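Local coordinates for protein arsenate Reductase (Corynebacterium glutamicum, PDB 3T38) that probably reduces arsenate to arsenite in a thioredoxin-dependent reaction that contributes to arsenic resistance, at residues 28-41 against 62-76. Sequence-based numbering, arbitrary orientation.
With D1D ((4S,5S)-1,2-dithiane-4,5-diol), chain C.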
ATOM      1  N   VAL A  28      13.054  19.825  -1.659  1.00 52.85           N
ATOM      2  CA  VAL A  28      12.813  18.965  -0.499  1.00 51.62           C
ATOM      3  C   VAL A  28      12.889  17.465  -0.829  1.00 49.96           C
ATOM      4  O   VAL A  28      13.658  16.700  -0.226  1.00 51.37           O
ATOM      5  CB  VAL A  28      11.438  19.311   0.144  1.00 48.93           C
ATOM      6  CG1 VAL A  28      11.106  18.404   1.320  1.00 48.35           C
ATOM      7  CG2 VAL A  28      11.419  20.798   0.561  1.00 54.88           C
ATOM      8  N   PHE A  29      12.072  17.044  -1.785  1.00 47.71           N
ATOM      9  CA  PHE A  29      12.116  15.678  -2.269  1.00 46.45           C
ATOM     10  C   PHE A  29      12.311  15.689  -3.756  1.00 46.92           C
ATOM     11  O   PHE A  29      11.849  16.628  -4.413  1.00 45.94           O
ATOM     12  CB  PHE A  29      10.803  14.938  -1.929  1.00 42.34           C
ATOM     13  CG  PHE A  29      10.544  14.836  -0.465  1.00 40.99           C
ATOM     14  CD1 PHE A  29      11.530  14.338   0.395  1.00 43.52           C
ATOM     15  CD2 PHE A  29       9.340  15.261   0.070  1.00 39.48           C
ATOM     16  CE1 PHE A  29      11.302  14.256   1.746  1.00 41.99           C
ATOM     17  CE2 PHE A  29       9.090  15.155   1.450  1.00 39.05           C
ATOM     18  CZ  PHE A  29      10.062  14.665   2.271  1.00 40.81           C
ATOM     19  N   SER A  30      13.001  14.649  -4.250  1.00 45.90           N
ATOM     20  CA  SER A  30      13.048  14.291  -5.680  1.00 48.04           C
ATOM     21  C   SER A  30      11.648  14.190  -6.255  1.00 46.13           C
ATOM     22  O   SER A  30      10.714  13.568  -5.622  1.00 44.64           O
ATOM     23  CB  SER A  30      13.747  12.937  -5.907  1.00 48.95           C
ATOM     24  OG  SER A  30      14.857  12.746  -5.024  1.00 53.05           O
ATOM     25  N   ALA A  31      11.511  14.833  -7.422  1.00 46.29           N
ATOM     26  CA  ALA A  31      10.374  14.724  -8.330  1.00 44.75           C
ATOM     27  C   ALA A  31       9.951  13.273  -8.563  1.00 42.49           C
ATOM     28  O   ALA A  31       8.773  12.996  -8.628  1.00 40.74           O
ATOM     29  CB  ALA A  31      10.682  15.361  -9.615  1.00 46.54           C
ATOM     30  N   GLU A  32      10.919  12.371  -8.699  1.00 42.56           N
ATOM     31  CA  GLU A  32      10.633  10.951  -8.862  1.00 41.40           C
ATOM     32  C   GLU A  32       9.890  10.444  -7.634  1.00 37.41           C
ATOM     33  O   GLU A  32       8.901   9.751  -7.772  1.00 35.62           O
ATOM     34  CB  GLU A  32      11.901  10.113  -9.175  1.00 43.52           C
ATOM     35  CG  GLU A  32      13.068  10.385  -8.238  1.00 48.19           C
ATOM     36  CD  GLU A  32      14.400   9.842  -8.701  1.00 55.75           C
ATOM     37  OE1 GLU A  32      15.024   9.085  -7.893  1.00 52.85           O
ATOM     38  OE2 GLU A  32      14.831  10.212  -9.844  1.00 58.21           O
ATOM     39  N   THR A  33      10.333  10.833  -6.437  1.00 35.86           N
ATOM     40  CA  THR A  33       9.616  10.437  -5.209  1.00 32.85           C
ATOM     41  C   THR A  33       8.192  11.028  -5.175  1.00 30.43           C
ATOM     42  O   THR A  33       7.239  10.283  -4.958  1.00 27.80           O
ATOM     43  CB  THR A  33      10.445  10.766  -3.961  1.00 32.01           C
ATOM     44  OG1 THR A  33      11.677  10.046  -4.049  1.00 35.30           O
ATOM     45  CG2 THR A  33       9.750  10.383  -2.684  1.00 32.32           C
ATOM     46  N   ILE A  34       8.079  12.323  -5.443  1.00 31.00           N
ATOM     47  CA  ILE A  34       6.828  13.046  -5.516  1.00 31.97           C
ATOM     48  C   ILE A  34       5.836  12.434  -6.497  1.00 32.21           C
ATOM     49  O   ILE A  34       4.640  12.219  -6.110  1.00 30.86           O
ATOM     50  CB  ILE A  34       6.960  14.541  -5.933  1.00 35.29           C
ATOM     51  CG1 ILE A  34       7.936  15.306  -5.029  1.00 37.76           C
ATOM     52  CG2 ILE A  34       5.555  15.212  -5.938  1.00 34.63           C
ATOM     53  CD1 ILE A  34       7.579  15.164  -3.552  1.00 37.23           C
ATOM     54  N   ASN A  35       6.284  12.183  -7.736  1.00 31.71           N
ATOM     55  CA  ASN A  35       5.433  11.454  -8.671  1.00 32.36           C
ATOM     56  C   ASN A  35       4.966  10.058  -8.176  1.00 30.35           C
ATOM     57  O   ASN A  35       3.791   9.736  -8.311  1.00 28.86           O
ATOM     58  CB  ASN A  35       6.024  11.481 -10.088  1.00 35.89           C
ATOM     59  CG  ASN A  35       6.099  12.925 -10.632  1.00 44.54           C
ATOM     60  OD1 ASN A  35       5.713  13.880  -9.913  1.00 50.81           O
ATOM     61  ND2 ASN A  35       6.623  13.114 -11.861  1.00 52.66           N
ATOM     62  N   ARG A  36       5.837   9.245  -7.566  1.00 29.21           N
ATOM     63  CA  ARG A  36       5.363   7.953  -7.027  1.00 29.00           C
ATOM     64  C   ARG A  36       4.370   8.139  -5.941  1.00 27.79           C
ATOM     65  O   ARG A  36       3.443   7.334  -5.774  1.00 29.52           O
ATOM     66  CB  ARG A  36       6.513   7.104  -6.431  1.00 29.73           C
ATOM     67  CG  ARG A  36       7.499   6.629  -7.499  1.00 35.31           C
ATOM     68  CD  ARG A  36       6.815   5.534  -8.369  1.00 36.18           C
ATOM     69  NE  ARG A  36       6.093   6.091  -9.481  1.00 33.39           N
ATOM     70  CZ  ARG A  36       5.029   5.525 -10.066  1.00 35.21           C
ATOM     71  NH1 ARG A  36       4.513   4.392  -9.605  1.00 34.91           N
ATOM     72  NH2 ARG A  36       4.458   6.120 -11.100  1.00 29.13           N
ATOM     73  N   TYR A  37       4.553   9.190  -5.159  1.00 27.75           N
ATOM     74  CA  TYR A  37       3.660   9.457  -4.053  1.00 26.38           C
ATOM     75  C   TYR A  37       2.240   9.552  -4.486  1.00 26.42           C
ATOM     76  O   TYR A  37       1.331   8.904  -3.917  1.00 25.58           O
ATOM     77  CB  TYR A  37       4.063  10.684  -3.250  1.00 27.28           C
ATOM     78  CG  TYR A  37       4.704  10.245  -1.977  1.00 24.79           C
ATOM     79  CD1 TYR A  37       3.957  10.132  -0.792  1.00 28.52           C
ATOM     80  CD2 TYR A  37       6.053   9.940  -1.930  1.00 28.15           C
ATOM     81  CE1 TYR A  37       4.572   9.694   0.417  1.00 28.12           C
ATOM     82  CE2 TYR A  37       6.668   9.517  -0.720  1.00 28.72           C
ATOM     83  CZ  TYR A  37       5.930   9.402   0.420  1.00 26.21           C
ATOM     84  OH  TYR A  37       6.565   8.956   1.579  1.00 31.70           O
ATOM     85  N   ILE A  38       2.016  10.314  -5.524  1.00 27.12           N
ATOM     86  CA  ILE A  38       0.641  10.443  -5.962  1.00 26.98           C
ATOM     87  C   ILE A  38       0.043   9.207  -6.664  1.00 25.24           C
ATOM     88  O   ILE A  38      -1.104   8.846  -6.395  1.00 24.42           O
ATOM     89  CB  ILE A  38       0.467  11.715  -6.718  1.00 27.83           C
ATOM     90  CG1 ILE A  38      -0.884  11.751  -7.377  1.00 29.99           C
ATOM     91  CG2 ILE A  38       1.582  11.875  -7.716  1.00 34.35           C
ATOM     92  CD1 ILE A  38      -0.768  12.100  -8.796  1.00 39.57           C
ATOM     93  N   PHE A  39       0.782   8.589  -7.578  1.00 25.71           N
ATOM     94  CA  PHE A  39       0.217   7.453  -8.295  1.00 25.65           C
ATOM     95  C   PHE A  39       0.111   6.213  -7.393  1.00 24.42           C
ATOM     96  O   PHE A  39      -0.871   5.460  -7.516  1.00 25.33           O
ATOM     97  CB  PHE A  39       0.986   7.101  -9.548  1.00 25.91           C
ATOM     98  CG  PHE A  39       0.762   8.083 -10.694  1.00 27.76           C
ATOM     99  CD1 PHE A  39       1.624   9.177 -10.866  1.00 23.59           C
ATOM    100  CD2 PHE A  39      -0.271   7.888 -11.604  1.00 24.18           C
ATOM    101  CE1 PHE A  39       1.451  10.092 -11.896  1.00 25.24           C
ATOM    102  CE2 PHE A  39      -0.455   8.806 -12.672  1.00 31.71           C
ATOM    103  CZ  PHE A  39       0.400   9.918 -12.811  1.00 26.91           C
ATOM    104  N   GLU A  40       1.100   6.008  -6.507  1.00 23.22           N
ATOM    105  CA  GLU A  40       1.063   4.891  -5.594  1.00 22.46           C
ATOM    106  C   GLU A  40      -0.043   5.085  -4.588  1.00 23.09           C
ATOM    107  O   GLU A  40      -0.745   4.132  -4.216  1.00 23.07           O
ATOM    108  CB  GLU A  40       2.418   4.639  -4.917  1.00 22.72           C
ATOM    109  CG  GLU A  40       3.507   4.254  -5.921  1.00 25.06           C
ATOM    110  CD  GLU A  40       3.206   2.933  -6.701  1.00 29.11           C
ATOM    111  OE1 GLU A  40       2.256   2.196  -6.367  1.00 29.36           O
ATOM    112  OE2 GLU A  40       3.948   2.620  -7.657  1.00 30.70           O
ATOM    113  N   SER A  41      -0.224   6.323  -4.122  1.00 22.89           N
ATOM    114  CA  SER A  41      -1.340   6.565  -3.224  1.00 22.66           C
ATOM    115  C   SER A  41      -2.722   6.278  -3.820  1.00 22.06           C
ATOM    116  O   SER A  41      -3.592   5.700  -3.142  1.00 20.80           O
ATOM    117  CB  SER A  41      -1.307   7.990  -2.706  1.00 22.39           C
ATOM    118  OG  SER A  41      -0.312   8.069  -1.728  1.00 25.27           O
ATOM    119  N   PHE A  62      -4.419  12.233   0.722  1.00 26.48           N
ATOM    120  CA  PHE A  62      -3.516  11.198   1.249  1.00 25.46           C
ATOM    121  C   PHE A  62      -2.019  11.383   0.874  1.00 25.25           C
ATOM    122  O   PHE A  62      -1.147  11.363   1.728  1.00 25.30           O
ATOM    123  CB  PHE A  62      -4.002   9.858   0.721  1.00 24.81           C
ATOM    124  CG  PHE A  62      -3.395   8.690   1.372  1.00 22.45           C
ATOM    125  CD1 PHE A  62      -2.958   8.743   2.689  1.00 18.55           C
ATOM    126  CD2 PHE A  62      -3.290   7.493   0.666  1.00 22.54           C
ATOM    127  CE1 PHE A  62      -2.427   7.587   3.286  1.00 19.04           C
ATOM    128  CE2 PHE A  62      -2.742   6.359   1.238  1.00 18.40           C
ATOM    129  CZ  PHE A  62      -2.320   6.408   2.557  1.00 20.72           C
ATOM    130  N   ALA A  63      -1.719  11.593  -0.386  1.00 25.33           N
ATOM    131  CA  ALA A  63      -0.345  11.919  -0.760  1.00 25.74           C
ATOM    132  C   ALA A  63       0.183  13.132  -0.064  1.00 26.02           C
ATOM    133  O   ALA A  63       1.292  13.063   0.441  1.00 27.69           O
ATOM    134  CB  ALA A  63      -0.177  12.068  -2.316  1.00 26.29           C
ATOM    135  N   LYS A  64      -0.555  14.240  -0.069  1.00 26.30           N
ATOM    136  CA  LYS A  64      -0.121  15.487   0.575  1.00 27.54           C
ATOM    137  C   LYS A  64       0.115  15.287   2.090  1.00 27.15           C
ATOM    138  O   LYS A  64       1.110  15.789   2.666  1.00 24.98           O
ATOM    139  CB  LYS A  64      -1.151  16.611   0.348  1.00 30.15           C
ATOM    140  CG  LYS A  64      -1.153  17.160  -1.106  1.00 33.51           C
ATOM    141  CD  LYS A  64      -1.958  18.421  -1.285  1.00 39.98           C
ATOM    142  CE  LYS A  64      -1.754  18.972  -2.718  1.00 44.00           C
ATOM    143  NZ  LYS A  64      -2.630  20.156  -3.071  1.00 48.60           N
ATOM    144  N   ASP A  65      -0.754  14.499   2.743  1.00 27.08           N
ATOM    145  CA  ASP A  65      -0.528  14.247   4.137  1.00 28.03           C
ATOM    146  C   ASP A  65       0.704  13.399   4.316  1.00 26.88           C
ATOM    147  O   ASP A  65       1.511  13.643   5.230  1.00 28.32           O
ATOM    148  CB  ASP A  65      -1.722  13.631   4.895  1.00 29.78           C
ATOM    149  CG  ASP A  65      -1.466  13.670   6.471  1.00 38.39           C
ATOM    150  OD1 ASP A  65      -0.660  14.576   6.968  1.00 44.61           O
ATOM    151  OD2 ASP A  65      -2.007  12.816   7.203  1.00 42.00           O
ATOM    152  N   ARG A  66       0.881  12.418   3.435  1.00 26.00           N
ATOM    153  CA  ARG A  66       2.061  11.529   3.488  1.00 26.42           C
ATOM    154  C   ARG A  66       3.399  12.263   3.254  1.00 26.96           C
ATOM    155  O   ARG A  66       4.367  12.088   4.001  1.00 28.10           O
ATOM    156  CB  ARG A  66       1.904  10.369   2.515  1.00 25.60           C
ATOM    157  CG  ARG A  66       0.965   9.288   3.022  1.00 24.00           C
ATOM    158  CD  ARG A  66       0.763   8.255   1.944  1.00 23.24           C
ATOM    159  NE  ARG A  66       1.960   7.414   1.899  1.00 25.22           N
ATOM    160  CZ  ARG A  66       2.245   6.555   0.930  1.00 25.75           C
ATOM    161  NH1 ARG A  66       1.475   6.473  -0.157  1.00 21.85           N
ATOM    162  NH2 ARG A  66       3.332   5.796   1.042  1.00 29.82           N
ATOM    163  N   LEU A  67       3.425  13.132   2.268  1.00 27.30           N
ATOM    164  CA  LEU A  67       4.631  13.941   2.033  1.00 29.47           C
ATOM    165  C   LEU A  67       4.968  14.818   3.213  1.00 29.68           C
ATOM    166  O   LEU A  67       6.090  14.917   3.539  1.00 29.05           O
ATOM    167  CB  LEU A  67       4.505  14.773   0.759  1.00 28.45           C
ATOM    168  CG  LEU A  67       4.566  13.940  -0.508  1.00 30.39           C
ATOM    169  CD1 LEU A  67       3.954  14.727  -1.719  1.00 31.71           C
ATOM    170  CD2 LEU A  67       6.024  13.539  -0.792  1.00 31.94           C
ATOM    171  N   HIS A  68       3.960  15.417   3.869  1.00 32.98           N
ATOM    172  CA  HIS A  68       4.176  16.220   5.089  1.00 33.89           C
ATOM    173  C   HIS A  68       4.726  15.340   6.205  1.00 32.16           C
ATOM    174  O   HIS A  68       5.727  15.685   6.800  1.00 31.64           O
ATOM    175  CB  HIS A  68       2.909  16.954   5.534  1.00 35.73           C
ATOM    176  CG  HIS A  68       3.118  17.850   6.730  1.00 41.52           C
ATOM    177  ND1 HIS A  68       3.633  19.131   6.627  1.00 44.52           N
ATOM    178  CD2 HIS A  68       2.878  17.649   8.055  1.00 41.76           C
ATOM    179  CE1 HIS A  68       3.722  19.669   7.833  1.00 45.82           C
ATOM    180  NE2 HIS A  68       3.271  18.791   8.717  1.00 44.83           N
ATOM    181  N   ALA A  69       4.096  14.185   6.459  1.00 30.48           N
ATOM    182  CA  ALA A  69       4.652  13.229   7.393  1.00 29.52           C
ATOM    183  C   ALA A  69       6.135  12.952   7.070  1.00 30.82           C
ATOM    184  O   ALA A  69       6.978  13.064   7.961  1.00 31.70           O
ATOM    185  CB  ALA A  69       3.858  11.939   7.430  1.00 28.79           C
ATOM    186  N   LEU A  70       6.473  12.664   5.823  1.00 29.94           N
ATOM    187  CA  LEU A  70       7.873  12.391   5.486  1.00 32.09           C
ATOM    188  C   LEU A  70       8.823  13.582   5.712  1.00 34.62           C
ATOM    189  O   LEU A  70       9.947  13.399   6.161  1.00 34.61           O
ATOM    190  CB  LEU A  70       7.992  11.896   4.040  1.00 32.67           C
ATOM    191  CG  LEU A  70       9.351  11.376   3.524  1.00 37.12           C
ATOM    192  CD1 LEU A  70       9.810  10.143   4.369  1.00 36.99           C
ATOM    193  CD2 LEU A  70       9.253  10.997   2.054  1.00 40.00           C
ATOM    194  N   ALA A  71       8.359  14.781   5.384  1.00 35.21           N
ATOM    195  CA  ALA A  71       9.081  16.029   5.660  1.00 37.94           C
ATOM    196  C   ALA A  71       9.414  16.137   7.152  1.00 38.66           C
ATOM    197  O   ALA A  71      10.509  16.536   7.539  1.00 39.19           O
ATOM    198  CB  ALA A  71       8.209  17.211   5.231  1.00 36.86           C
ATOM    199  N   VAL A  72       8.436  15.780   7.983  1.00 38.80           N
ATOM    200  CA  VAL A  72       8.583  15.862   9.442  1.00 40.60           C
ATOM    201  C   VAL A  72       9.572  14.784   9.904  1.00 40.66           C
ATOM    202  O   VAL A  72      10.544  15.071  10.575  1.00 41.82           O
ATOM    203  CB  VAL A  72       7.211  15.739  10.155  1.00 40.17           C
ATOM    204  CG1 VAL A  72       7.383  15.564  11.680  1.00 41.87           C
ATOM    205  CG2 VAL A  72       6.370  16.979   9.869  1.00 40.63           C
ATOM    206  N   ALA A  73       9.327  13.546   9.498  1.00 39.84           N
ATOM    207  CA  ALA A  73      10.194  12.424   9.824  1.00 40.69           C
ATOM    208  C   ALA A  73      11.653  12.791   9.604  1.00 43.34           C
ATOM    209  O   ALA A  73      12.513  12.409  10.382  1.00 43.82           O
ATOM    210  CB  ALA A  73       9.809  11.197   8.988  1.00 38.62           C
ATOM    211  N   GLU A  74      11.916  13.568   8.552  1.00 45.73           N
ATOM    212  CA  GLU A  74      13.286  13.931   8.142  1.00 49.01           C
ATOM    213  C   GLU A  74      13.733  15.349   8.564  1.00 51.69           C
ATOM    214  O   GLU A  74      14.753  15.899   8.069  1.00 54.31           O
ATOM    215  CB  GLU A  74      13.414  13.780   6.638  1.00 49.34           C
ATOM    216  CG  GLU A  74      12.990  12.441   6.133  1.00 50.51           C
ATOM    217  CD  GLU A  74      13.492  12.132   4.737  1.00 57.29           C
ATOM    218  OE1 GLU A  74      13.974  13.053   3.998  1.00 62.77           O
ATOM    219  OE2 GLU A  74      13.419  10.940   4.377  1.00 56.19           O
ATOM    220  N   GLY A  75      12.964  15.925   9.481  1.00 51.55           N
ATOM    221  CA  GLY A  75      13.240  17.234  10.036  1.00 53.98           C
ATOM    222  C   GLY A  75      13.306  18.362   9.021  1.00 56.43           C
ATOM    223  O   GLY A  75      14.158  19.247   9.139  1.00 58.79           O
ATOM    224  N   LYS A  76      12.405  18.330   8.038  1.00 55.57           N
ATOM    225  CA  LYS A  76      12.314  19.353   7.001  1.00 57.29           C
ATOM    226  C   LYS A  76      11.202  20.373   7.307  1.00 57.93           C
ATOM    227  O   LYS A  76      10.919  21.242   6.492  1.00 59.22           O
ATOM    228  CB  LYS A  76      12.039  18.676   5.661  1.00 55.85           C
ATOM    229  CG  LYS A  76      13.226  17.976   5.077  1.00 55.23           C
ATOM    230  CD  LYS A  76      12.806  17.119   3.904  1.00 50.78           C
ATOM    231  CE  LYS A  76      13.879  16.090   3.501  1.00 51.24           C
ATOM    232  NZ  LYS A  76      15.217  16.685   3.359  1.00 48.24           N
TER
HETATM  233  S1  D1D C3236       5.792   3.268  -2.709  1.00 47.27           S
HETATM  234  C1  D1D C3236       7.334   3.802  -3.520  1.00 35.66           C
HETATM  235  C2  D1D C3236       7.837   5.004  -2.807  1.00 33.04           C
HETATM  236  O2  D1D C3236       8.856   5.529  -3.559  1.00 31.80           O
HETATM  237  C3  D1D C3236       6.815   6.105  -2.956  1.00 39.32           C
HETATM  238  O3  D1D C3236       7.589   7.206  -3.047  1.00 33.13           O
HETATM  239  C4  D1D C3236       5.863   6.341  -1.814  1.00 42.42           C
HETATM  240  S4  D1D C3236       4.590   5.039  -1.880  1.00 53.29           S
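Helix 31-41, which carries Tyr-37, meets helix 62-73 with the axes 9.1 Å apart at closest approach and the N-to-C directions 137° from each other, a splayed antiparallel pair. The backbones come nearest at Ile-38 and Ala-63, whose CA atoms are 5.5 Å apart. Tyr-37 acts as a knob in a hole formed by Ala-63, Arg-66, Leu-67 and Leu-70. Leu-67 CD2 lies over one face of the Tyr-37 ring, 3.8 Å from the centroid, in a CH-pi contact. C4 of the bound dithiane-diol covers the opposite face. CB of Arg-66 sits at the ring edge, 3.5 Å from Tyr-37 CE1. The tyrosine hydroxyl is hydrogen-bonded to Asp-149, which also forms a salt bridge with Arg-66 NE.

Toward the C-terminal end of helix 62-73, Phe-29 enters from the loop before helix 31-41. Leu-70 CG is anti to its backbone N (chi1 -172°), and its CD2 reaches over one face of the Phe-29 ring. Val-28 CG1 covers the other face. The ring edge meets Ala-71 N, with Phe-29 CZ 3.6 Å from it. Ile-34 CD1 adds a contact with Leu-67 CD2.

At the other end, Arg-66 NH1 donates to Ser-41 OG over 2.9 Å, with a bent N-H...O angle of 138°. Ser-41 OG in turn donates to Tyr-37 O, so this buried hydroxyl relays between arginine and helix backbone. Arg-66 NH2 lies 3.3 Å from S4 of the ligand.

Thr-33, Arg-36 and Glu-40 complete the pocket, and all three also bond the second subunit. The contact thus joins two helices of the N-terminal region through an apolar seam. Ser-41 and Asp-149 hold Arg-66 beside the ligand, while Leu-67 and the Asp-149 bond to its hydroxyl fix the Tyr-37 ring.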